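Local atomic coordinates of amine Dehydrogenase (Pseudomonas putida, PDB entry 1JMX), a protein that probably serves as the beta-propeller subunit of a quinohemoprotein amine dehydrogenase, an enzyme that oxidises amines and passes the electrons on through haem c. Residues Asp266-Tyr271 against Lys279-Gln284; Arg207-Met212 against Gly260-Lys265; Phe79-Ser84 against Glu128-Ala133. All blocks are in the same frame, centred on the assembly; numbering follows the deposited sequence.

Contact 1. Residues Asp266-Tyr271 against Lys279-Gln284; sequences DPNQIY and KYDLKQ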
loop_
_atom_site.group_PDB
_atom_site.type_symbol
_atom_site.label_atom_id
_atom_site.label_comp_id
_atom_site.label_asym_id
_atom_site.label_seq_id
_atom_site.Cartn_x
_atom_site.Cartn_y
_atom_site.Cartn_z
ATOM N N ASP B 266 -38.512 -5.497 -13.356
ATOM C CA ASP B 266 -38.638 -4.164 -13.934
ATOM C C ASP B 266 -37.230 -3.767 -14.364
ATOM O O ASP B 266 -36.368 -3.453 -13.531
ATOM C CB ASP B 266 -39.218 -3.149 -12.942
ATOM C CG ASP B 266 -39.402 -1.755 -13.556
ATOM O OD1 ASP B 266 -39.738 -0.821 -12.809
ATOM O OD2 ASP B 266 -39.210 -1.568 -14.773
ATOM N N PRO B 267 -36.972 -3.824 -15.680
ATOM C CA PRO B 267 -35.692 -3.494 -16.310
ATOM C C PRO B 267 -35.314 -2.025 -16.218
ATOM O O PRO B 267 -34.173 -1.659 -16.483
ATOM C CB PRO B 267 -35.915 -3.918 -17.759
ATOM C CG PRO B 267 -37.364 -3.631 -17.959
ATOM C CD PRO B 267 -37.960 -4.220 -16.699
ATOM N N ASN B 268 -36.275 -1.175 -15.882
ATOM C CA ASN B 268 -35.985 0.245 -15.766
ATOM C C ASN B 268 -35.316 0.543 -14.419
ATOM O O ASN B 268 -34.922 1.674 -14.137
ATOM C CB ASN B 268 -37.261 1.065 -15.925
ATOM C CG ASN B 268 -37.011 2.551 -15.786
ATOM O OD1 ASN B 268 -36.452 3.184 -16.684
ATOM N ND2 ASN B 268 -37.381 3.108 -14.633
ATOM N N GLN B 269 -35.193 -0.479 -13.586
ATOM C CA GLN B 269 -34.572 -0.309 -12.292
ATOM C C GLN B 269 -33.270 -1.075 -12.257
ATOM O O GLN B 269 -33.228 -2.253 -12.603
ATOM C CB GLN B 269 -35.486 -0.830 -11.190
ATOM C CG GLN B 269 -36.843 -0.159 -11.122
ATOM C CD GLN B 269 -37.693 -0.722 -10.000
ATOM O OE1 GLN B 269 -37.573 -1.902 -9.644
ATOM N NE2 GLN B 269 -38.555 0.118 -9.429
ATOM N N ILE B 270 -32.203 -0.376 -11.886
ATOM C CA ILE B 270 -30.887 -0.980 -11.760
ATOM C C ILE B 270 -30.438 -0.854 -10.297
ATOM O O ILE B 270 -30.614 0.193 -9.664
ATOM C CB ILE B 270 -29.855 -0.328 -12.717
ATOM C CG1 ILE B 270 -28.545 -1.131 -12.692
ATOM C CG2 ILE B 270 -29.623 1.131 -12.342
ATOM C CD1 ILE B 270 -27.533 -0.676 -13.686
ATOM N N TYR B 271 -29.928 -1.958 -9.757
ATOM C CA TYR B 271 -29.466 -2.017 -8.378
ATOM C C TYR B 271 -27.953 -2.188 -8.296
ATOM O O TYR B 271 -27.421 -3.173 -8.795
ATOM C CB TYR B 271 -30.120 -3.195 -7.662
ATOM C CG TYR B 271 -31.626 -3.151 -7.582
ATOM C CD1 TYR B 271 -32.270 -3.152 -6.347
ATOM C CD2 TYR B 271 -32.411 -3.154 -8.733
ATOM C CE1 TYR B 271 -33.660 -3.161 -6.258
ATOM C CE2 TYR B 271 -33.799 -3.161 -8.656
ATOM C CZ TYR B 271 -34.419 -3.168 -7.415
ATOM O OH TYR B 271 -35.795 -3.191 -7.324
ATOM N N LYS B 279 -30.928 1.820 -5.442
ATOM C CA LYS B 279 -31.960 1.489 -6.414
ATOM C C LYS B 279 -32.128 2.713 -7.302
ATOM O O LYS B 279 -32.451 3.786 -6.808
ATOM C CB LYS B 279 -33.260 1.194 -5.659
ATOM C CG LYS B 279 -34.394 0.673 -6.487
ATOM C CD LYS B 279 -35.511 0.205 -5.569
ATOM C CE LYS B 279 -36.737 -0.209 -6.371
ATOM N NZ LYS B 279 -37.805 -0.793 -5.515
ATOM N N TYR B 280 -31.859 2.565 -8.596
ATOM C CA TYR B 280 -31.970 3.683 -9.523
ATOM C C TYR B 280 -33.018 3.528 -10.603
ATOM O O TYR B 280 -33.323 2.419 -11.045
ATOM C CB TYR B 280 -30.636 3.946 -10.218
ATOM C CG TYR B 280 -29.616 4.578 -9.333
ATOM C CD1 TYR B 280 -28.842 3.806 -8.473
ATOM C CD2 TYR B 280 -29.438 5.952 -9.328
ATOM C CE1 TYR B 280 -27.917 4.389 -7.623
ATOM C CE2 TYR B 280 -28.517 6.548 -8.482
ATOM C CZ TYR B 280 -27.761 5.761 -7.630
ATOM O OH TYR B 280 -26.872 6.349 -6.772
ATOM N N ASP B 281 -33.498 4.671 -11.080
ATOM C CA ASP B 281 -34.472 4.730 -12.151
ATOM C C ASP B 281 -33.620 5.067 -13.370
ATOM O O ASP B 281 -33.052 6.151 -13.437
ATOM C CB ASP B 281 -35.464 5.861 -11.876
ATOM C CG ASP B 281 -36.629 5.859 -12.831
ATOM O OD1 ASP B 281 -36.405 5.908 -14.060
ATOM O OD2 ASP B 281 -37.775 5.811 -12.343
ATOM N N LEU B 282 -33.479 4.118 -14.295
ATOM C CA LEU B 282 -32.665 4.328 -15.500
ATOM C C LEU B 282 -33.157 5.484 -16.363
ATOM O O LEU B 282 -32.368 6.315 -16.816
ATOM C CB LEU B 282 -32.634 3.070 -16.380
ATOM C CG LEU B 282 -31.642 1.923 -16.195
ATOM C CD1 LEU B 282 -30.210 2.421 -16.255
ATOM C CD2 LEU B 282 -31.922 1.230 -14.900
ATOM N N LYS B 283 -34.455 5.478 -16.653
ATOM C CA LYS B 283 -35.075 6.507 -17.485
ATOM C C LYS B 283 -34.811 7.900 -16.898
ATOM O O LYS B 283 -34.209 8.765 -17.554
ATOM C CB LYS B 283 -36.591 6.240 -17.596
ATOM C CG LYS B 283 -37.355 7.202 -18.515
ATOM C CD LYS B 283 -38.878 6.931 -18.513
ATOM C CE LYS B 283 -39.652 7.741 -17.453
ATOM N NZ LYS B 283 -39.790 9.205 -17.793
ATOM N N GLN B 284 -35.188 8.070 -15.632
ATOM C CA GLN B 284 -35.025 9.342 -14.933
ATOM C C GLN B 284 -33.620 9.653 -14.443
ATOM O O GLN B 284 -33.359 10.781 -14.025
ATOM C CB GLN B 284 -36.005 9.438 -13.764
ATOM C CG GLN B 284 -37.471 9.367 -14.186
ATOM C CD GLN B 284 -38.420 9.866 -13.104
ATOM O OE1 GLN B 284 -38.885 11.016 -13.151
ATOM N NE2 GLN B 284 -38.708 9.011 -12.120
#
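Strand segments 269-271 and 279-281 run antiparallel with their axes 4.8 Å apart. I270 and Y280 form the hydrogen-bonded pair: I270 N meets a lone pair of Y280 O at 3.1 Å, and Y280 N returns a bond to I270 O, nearly along its C=O axis. Packing is tightest on the I270 face. There L282 CD2 sits 3.4 Å from I270 CB, closer than usual van der Waals contact, with the two side chains crossing at about a right angle. F250 of strand 245-250 packs on both. On the Q269 and Y271 face, the extended K279 chain lies alongside Y271, and its CG stands over one face of the ring, 4.2 Å from the centroid. K279 NZ and Y271 OH both bond to P323 O.

The end beyond is polar and more open to solvent. With CG anti to the backbone N (chi1 179°), N268 sends ND2 to D281 OD1 at 3.0 Å, arriving from above the carboxylate plane. N268 OD1 takes K283 N, and N268 O receives L282 N at 2.8 Å, almost straight at 172°. D281 OD1 is gripped a second time, by Q284 N at 2.9 Å in an Asx motif, and this pair of donors would favour the ionised carboxylate. K283 and Q284 themselves are exposed. Such a pairing is characteristic of the central hairpin in a four-stranded antiparallel propeller blade.

Contact 2. Residues Arg207-Met212 against Gly260-Lys265; sequences RHEFSM and GLRSPK
Two neighbouring blades of the beta-propeller meet here through their first strands, 209-218 and 257-262, which lie well in toward the middle of the chain. The short segments 209-212 and 260-262 run at 138° to each other with their axes 7.5 Å apart, so side chains and a water fill the gap.

At one end R207 and R262 bring two guanidinium groups together. R207, bent at chi3 (71°), places CZ above one face of the R262 guanidinium, offset toward its rim, with the two planes 60° apart. R207 NH1 is 2.9 Å from R262 NH2; both are donors, so this is a close approach of like charges and not a bond. E209 is likely to offset the repulsion. Within its own segment, E209 OE1 forms a salt bridge with R207 NH1 at 2.7 Å, although the hydrogen bond is weak, and E209 OE2 stands 4.0 Å from R262 NH2, beyond salt-bridge range. Y235 OH also bonds to E209 OE1, and R262 NH1 reaches P267 O, so E209 and R262 each have a further partner.

Successive propeller blades pack side by side around a central axis, and here the seam between their inner strands is bridged by water. An alanine in place of R207 would remove the guanidinium from over R262 and would probably leave E209 OE1 without its salt-bridge partner and less firmly placed. Farther along, S211 OG sits 3.9 Å from L261 CD2. One water binds this hydroxyl, its oxygen 2.9 Å from S211 OG, and donates to G260 O at 2.6 Å.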
loop_
_atom_site.group_PDB
_atom_site.type_symbol
_atom_site.label_atom_id
_atom_site.label_comp_id
_atom_site.label_asym_id
_atom_site.label_seq_id
_atom_site.Cartn_x
_atom_site.Cartn_y
_atom_site.Cartn_z
ATOM N N ARG B 207 -31.789 -11.991 -17.537
ATOM C CA ARG B 207 -31.883 -11.245 -18.798
ATOM C C ARG B 207 -30.967 -11.778 -19.913
ATOM O O ARG B 207 -31.034 -11.301 -21.045
ATOM C CB ARG B 207 -31.615 -9.749 -18.570
ATOM C CG ARG B 207 -32.432 -9.117 -17.434
ATOM C CD ARG B 207 -32.443 -7.585 -17.510
ATOM N NE ARG B 207 -33.258 -7.109 -18.631
ATOM C CZ ARG B 207 -32.810 -6.334 -19.621
ATOM N NH1 ARG B 207 -31.548 -5.931 -19.637
ATOM N NH2 ARG B 207 -33.625 -5.968 -20.607
ATOM N N HIS B 208 -30.098 -12.736 -19.591
ATOM C CA HIS B 208 -29.191 -13.337 -20.577
ATOM C C HIS B 208 -28.358 -12.292 -21.313
ATOM O O HIS B 208 -28.359 -12.217 -22.541
ATOM C CB HIS B 208 -30.002 -14.160 -21.582
ATOM C CG HIS B 208 -29.225 -15.253 -22.247
ATOM N ND1 HIS B 208 -29.350 -15.539 -23.590
ATOM C CD2 HIS B 208 -28.360 -16.168 -21.747
ATOM C CE1 HIS B 208 -28.602 -16.586 -23.889
ATOM N NE2 HIS B 208 -27.990 -16.988 -22.788
ATOM N N GLU B 209 -27.675 -11.457 -20.547
ATOM C CA GLU B 209 -26.829 -10.430 -21.118
ATOM C C GLU B 209 -25.534 -10.316 -20.320
ATOM O O GLU B 209 -25.453 -10.774 -19.176
ATOM C CB GLU B 209 -27.561 -9.079 -21.192
ATOM C CG GLU B 209 -27.995 -8.498 -19.858
ATOM C CD GLU B 209 -28.803 -7.195 -19.980
ATOM O OE1 GLU B 209 -28.961 -6.511 -18.943
ATOM O OE2 GLU B 209 -29.287 -6.851 -21.085
ATOM N N PHE B 210 -24.500 -9.832 -21.002
ATOM C CA PHE B 210 -23.180 -9.614 -20.428
ATOM C C PHE B 210 -23.194 -8.138 -20.057
ATOM O O PHE B 210 -23.132 -7.265 -20.919
ATOM C CB PHE B 210 -22.098 -9.906 -21.478
ATOM C CG PHE B 210 -20.676 -9.722 -20.989
ATOM C CD1 PHE B 210 -20.375 -9.663 -19.628
ATOM C CD2 PHE B 210 -19.631 -9.610 -21.905
ATOM C CE1 PHE B 210 -19.060 -9.494 -19.193
ATOM C CE2 PHE B 210 -18.304 -9.440 -21.479
ATOM C CZ PHE B 210 -18.022 -9.380 -20.121
ATOM N N SER B 211 -23.317 -7.867 -18.766
ATOM C CA SER B 211 -23.381 -6.495 -18.300
ATOM C C SER B 211 -22.273 -6.140 -17.328
ATOM O O SER B 211 -21.784 -6.990 -16.583
ATOM C CB SER B 211 -24.738 -6.230 -17.651
ATOM O OG SER B 211 -24.886 -6.981 -16.461
ATOM N N MET B 212 -21.876 -4.872 -17.361
ATOM C CA MET B 212 -20.839 -4.352 -16.485
ATOM C C MET B 212 -21.130 -2.889 -16.218
ATOM O O MET B 212 -21.747 -2.224 -17.046
ATOM C CB MET B 212 -19.461 -4.452 -17.146
ATOM C CG MET B 212 -19.003 -5.855 -17.470
ATOM S SD MET B 212 -17.274 -5.903 -17.912
ATOM C CE MET B 212 -17.296 -5.069 -19.481
ATOM N N GLY B 260 -23.715 -4.249 -10.393
ATOM C CA GLY B 260 -25.032 -3.689 -10.585
ATOM C C GLY B 260 -25.797 -4.530 -11.574
ATOM O O GLY B 260 -25.231 -4.981 -12.560
ATOM N N LEU B 261 -27.066 -4.788 -11.280
ATOM C CA LEU B 261 -27.930 -5.572 -12.161
ATOM C C LEU B 261 -29.293 -4.941 -12.338
ATOM O O LEU B 261 -29.828 -4.281 -11.441
ATOM C CB LEU B 261 -28.158 -6.994 -11.628
ATOM C CG LEU B 261 -27.129 -8.102 -11.839
ATOM C CD1 LEU B 261 -27.681 -9.389 -11.257
ATOM C CD2 LEU B 261 -26.797 -8.270 -13.322
ATOM N N ARG B 262 -29.854 -5.168 -13.515
ATOM C CA ARG B 262 -31.183 -4.696 -13.810
ATOM C C ARG B 262 -32.137 -5.781 -13.372
ATOM O O ARG B 262 -31.855 -6.977 -13.519
ATOM C CB ARG B 262 -31.353 -4.405 -15.287
ATOM C CG ARG B 262 -30.772 -3.091 -15.658
ATOM C CD ARG B 262 -31.492 -2.552 -16.826
ATOM N NE ARG B 262 -30.991 -3.099 -18.070
ATOM C CZ ARG B 262 -31.520 -2.822 -19.258
ATOM N NH1 ARG B 262 -32.584 -2.025 -19.348
ATOM N NH2 ARG B 262 -30.914 -3.248 -20.364
ATOM N N SER B 263 -33.237 -5.348 -12.768
ATOM C CA SER B 263 -34.254 -6.255 -12.279
ATOM C C SER B 263 -34.942 -6.905 -13.455
ATOM O O SER B 263 -35.252 -6.234 -14.444
ATOM C CB SER B 263 -35.282 -5.485 -11.454
ATOM O OG SER B 263 -36.326 -6.331 -11.019
ATOM N N PRO B 264 -35.081 -8.240 -13.419
ATOM C CA PRO B 264 -35.750 -8.968 -14.504
ATOM C C PRO B 264 -37.273 -8.694 -14.447
ATOM O O PRO B 264 -38.005 -8.905 -15.423
ATOM C CB PRO B 264 -35.408 -10.426 -14.186
ATOM C CG PRO B 264 -35.246 -10.433 -12.703
ATOM C CD PRO B 264 -34.472 -9.172 -12.453
ATOM N N LYS B 265 -37.706 -8.186 -13.290
ATOM C CA LYS B 265 -39.092 -7.832 -12.975
ATOM C C LYS B 265 -39.394 -6.462 -13.602
ATOM O O LYS B 265 -40.416 -6.278 -14.267
ATOM C CB LYS B 265 -39.212 -7.782 -11.449
ATOM C CG LYS B 265 -40.595 -7.598 -10.861
ATOM C CD LYS B 265 -40.498 -7.821 -9.363
ATOM C CE LYS B 265 -41.834 -7.745 -8.657
ATOM N NZ LYS B 265 -41.643 -8.091 -7.199
HETATM O O HOH W 1 -23.687 -5.057 -14.598
#

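Contact 3. Residues Phe79-Ser84 against Glu128-Ala133; sequences FHANLS and EVFSTA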
loop_
_atom_site.group_PDB
_atom_site.type_symbol
_atom_site.label_atom_id
_atom_site.label_comp_id
_atom_site.label_asym_id
_atom_site.label_seq_id
_atom_site.Cartn_x
_atom_site.Cartn_y
_atom_site.Cartn_z
ATOM N N PHE B 79 -14.035 -32.323 -14.871
ATOM C CA PHE B 79 -13.180 -31.659 -15.836
ATOM C C PHE B 79 -12.108 -30.868 -15.134
ATOM O O PHE B 79 -12.315 -30.339 -14.047
ATOM C CB PHE B 79 -14.010 -30.724 -16.714
ATOM C CG PHE B 79 -13.196 -29.906 -17.671
ATOM C CD1 PHE B 79 -12.767 -30.444 -18.876
ATOM C CD2 PHE B 79 -12.869 -28.585 -17.372
ATOM C CE1 PHE B 79 -12.030 -29.688 -19.773
ATOM C CE2 PHE B 79 -12.128 -27.816 -18.264
ATOM C CZ PHE B 79 -11.709 -28.372 -19.470
ATOM N N HIS B 80 -10.944 -30.817 -15.759
ATOM C CA HIS B 80 -9.837 -30.066 -15.218
ATOM C C HIS B 80 -8.888 -29.660 -16.328
ATOM O O HIS B 80 -8.396 -30.495 -17.085
ATOM C CB HIS B 80 -9.087 -30.851 -14.146
ATOM C CG HIS B 80 -7.819 -30.187 -13.712
ATOM N ND1 HIS B 80 -7.768 -28.858 -13.353
ATOM C CD2 HIS B 80 -6.543 -30.636 -13.665
ATOM C CE1 HIS B 80 -6.517 -28.516 -13.106
ATOM N NE2 HIS B 80 -5.753 -29.577 -13.288
ATOM N N ALA B 81 -8.653 -28.360 -16.424
ATOM C CA ALA B 81 -7.758 -27.800 -17.417
ATOM C C ALA B 81 -6.747 -26.918 -16.712
ATOM O O ALA B 81 -7.111 -26.036 -15.945
ATOM C CB ALA B 81 -8.544 -26.989 -18.436
ATOM N N ASN B 82 -5.475 -27.222 -16.902
ATOM C CA ASN B 82 -4.427 -26.422 -16.308
ATOM C C ASN B 82 -4.046 -25.407 -17.371
ATOM O O ASN B 82 -3.943 -25.746 -18.550
ATOM C CB ASN B 82 -3.231 -27.293 -15.922
ATOM C CG ASN B 82 -2.027 -26.479 -15.522
ATOM O OD1 ASN B 82 -1.055 -26.403 -16.257
ATOM N ND2 ASN B 82 -2.098 -25.840 -14.373
ATOM N N LEU B 83 -3.847 -24.162 -16.947
ATOM C CA LEU B 83 -3.507 -23.081 -17.858
ATOM C C LEU B 83 -2.012 -22.884 -18.120
ATOM O O LEU B 83 -1.611 -21.902 -18.742
ATOM C CB LEU B 83 -4.152 -21.782 -17.373
ATOM C CG LEU B 83 -5.659 -21.863 -17.109
ATOM C CD1 LEU B 83 -6.175 -20.495 -16.705
ATOM C CD2 LEU B 83 -6.406 -22.375 -18.338
ATOM N N SER B 84 -1.194 -23.840 -17.694
ATOM C CA SER B 84 0.254 -23.761 -17.899
ATOM C C SER B 84 0.766 -24.959 -18.686
ATOM O O SER B 84 1.640 -25.684 -18.212
ATOM C CB SER B 84 0.982 -23.701 -16.557
ATOM O OG SER B 84 0.577 -22.576 -15.821
ATOM N N GLU B 128 -6.979 -20.138 -25.075
ATOM C CA GLU B 128 -6.806 -21.577 -25.180
ATOM C C GLU B 128 -8.186 -22.209 -25.090
ATOM O O GLU B 128 -8.981 -21.859 -24.221
ATOM C CB GLU B 128 -5.912 -22.107 -24.064
ATOM C CG GLU B 128 -4.485 -21.617 -24.150
ATOM C CD GLU B 128 -3.583 -22.222 -23.109
ATOM O OE1 GLU B 128 -4.069 -22.726 -22.080
ATOM O OE2 GLU B 128 -2.368 -22.192 -23.329
ATOM N N VAL B 129 -8.478 -23.101 -26.027
ATOM C CA VAL B 129 -9.757 -23.782 -26.081
ATOM C C VAL B 129 -9.564 -25.194 -25.567
ATOM O O VAL B 129 -8.605 -25.866 -25.928
ATOM C CB VAL B 129 -10.294 -23.854 -27.523
ATOM C CG1 VAL B 129 -11.710 -24.385 -27.530
ATOM C CG2 VAL B 129 -10.227 -22.486 -28.188
ATOM N N PHE B 130 -10.462 -25.637 -24.703
ATOM C CA PHE B 130 -10.384 -26.976 -24.147
ATOM C C PHE B 130 -11.698 -27.664 -24.442
ATOM O O PHE B 130 -12.752 -27.031 -24.478
ATOM C CB PHE B 130 -10.182 -26.931 -22.630
ATOM C CG PHE B 130 -8.970 -26.164 -22.205
ATOM C CD1 PHE B 130 -9.049 -24.801 -21.945
ATOM C CD2 PHE B 130 -7.742 -26.797 -22.075
ATOM C CE1 PHE B 130 -7.922 -24.083 -21.567
ATOM C CE2 PHE B 130 -6.609 -26.083 -21.696
ATOM C CZ PHE B 130 -6.703 -24.727 -21.444
ATOM N N SER B 131 -11.614 -28.951 -24.725
ATOM C CA SER B 131 -12.802 -29.731 -24.974
ATOM C C SER B 131 -13.191 -30.273 -23.606
ATOM O O SER B 131 -12.349 -30.808 -22.884
ATOM C CB SER B 131 -12.494 -30.869 -25.936
ATOM O OG SER B 131 -13.623 -31.700 -26.083
ATOM N N THR B 132 -14.449 -30.093 -23.227
ATOM C CA THR B 132 -14.913 -30.556 -21.926
ATOM C C THR B 132 -14.933 -32.080 -21.812
ATOM O O THR B 132 -14.963 -32.634 -20.706
ATOM C CB THR B 132 -16.301 -29.994 -21.606
ATOM O OG1 THR B 132 -17.217 -30.361 -22.643
ATOM C CG2 THR B 132 -16.240 -28.482 -21.506
ATOM N N ALA B 133 -14.892 -32.752 -22.959
ATOM C CA ALA B 133 -14.899 -34.211 -23.003
ATOM C C ALA B 133 -13.550 -34.804 -22.610
ATOM O O ALA B 133 -13.468 -35.986 -22.281
ATOM C CB ALA B 133 -15.304 -34.703 -24.404
HETATM O O HOH W 2 -2.635 -24.494 -20.610
HETATM O O HOH W 3 -0.634 -22.180 -21.336
#
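Strand segments 79-82 and 128-131 run at 155° to each other, nearly antiparallel, but their axes are 8.7 Å apart, and side chains rather than backbone bonds span the gap. They belong to adjacent blades of the beta-propeller: strand 76-82 is an outermost strand of its four-stranded sheet, and strand 126-131 belongs to the next blade, so the contact is part of the seam where blades pack face against face.

F130 is central to the packing. Its CG lies anti to the carbonyl carbon (chi1 -57°), which turns the ring under A81: the methyl CB of A81 stands over the centre of one face, 3.8 Å from the ring centroid, in a CH-pi contact. L83 CD2 touches the far end of the same ring at F130 CZ, 3.9 Å away. F79 crosses F130 at about a right angle and meets it with its own edge, F79 CZ lying 3.8 Å from F130 CB and in the plane of the F79 ring. That edge also faces backbone, with F79 CE1 3.3 Å from S131 O. P140, in a loop, also packs on F130.

Toward L83 the seam turns polar. The carboxylate of E128, which forms a salt bridge with R126, reaches the opposing backbone through two waters: one lies 2.7 Å from both N82 O and E128 OE1, the other 2.8 Å from L83 O and 2.6 Å from E128 OE2.

Overall arrangement
Along the chain contact 3 closes first, then contact 2, then contact 1, all in series. Contacts 1 and 2 are neighbours, with centres 11 Å apart: strands 257-262 and 269-274 pair in one antiparallel sheet, where Y271 N probably bonds to L261 O and Q269 O to S263 N. Contact 1 thus holds a blade together from within, whereas contact 2 joins that blade's first strand to the preceding blade. Contact 3 is another seam between blades, on the opposite side of the chain's centre, its centre about 29 Å from that of contact 2 and about 39 Å from that of contact 1. Together they illustrate how a propeller is built from hairpins within blades and packing between neighbouring blades.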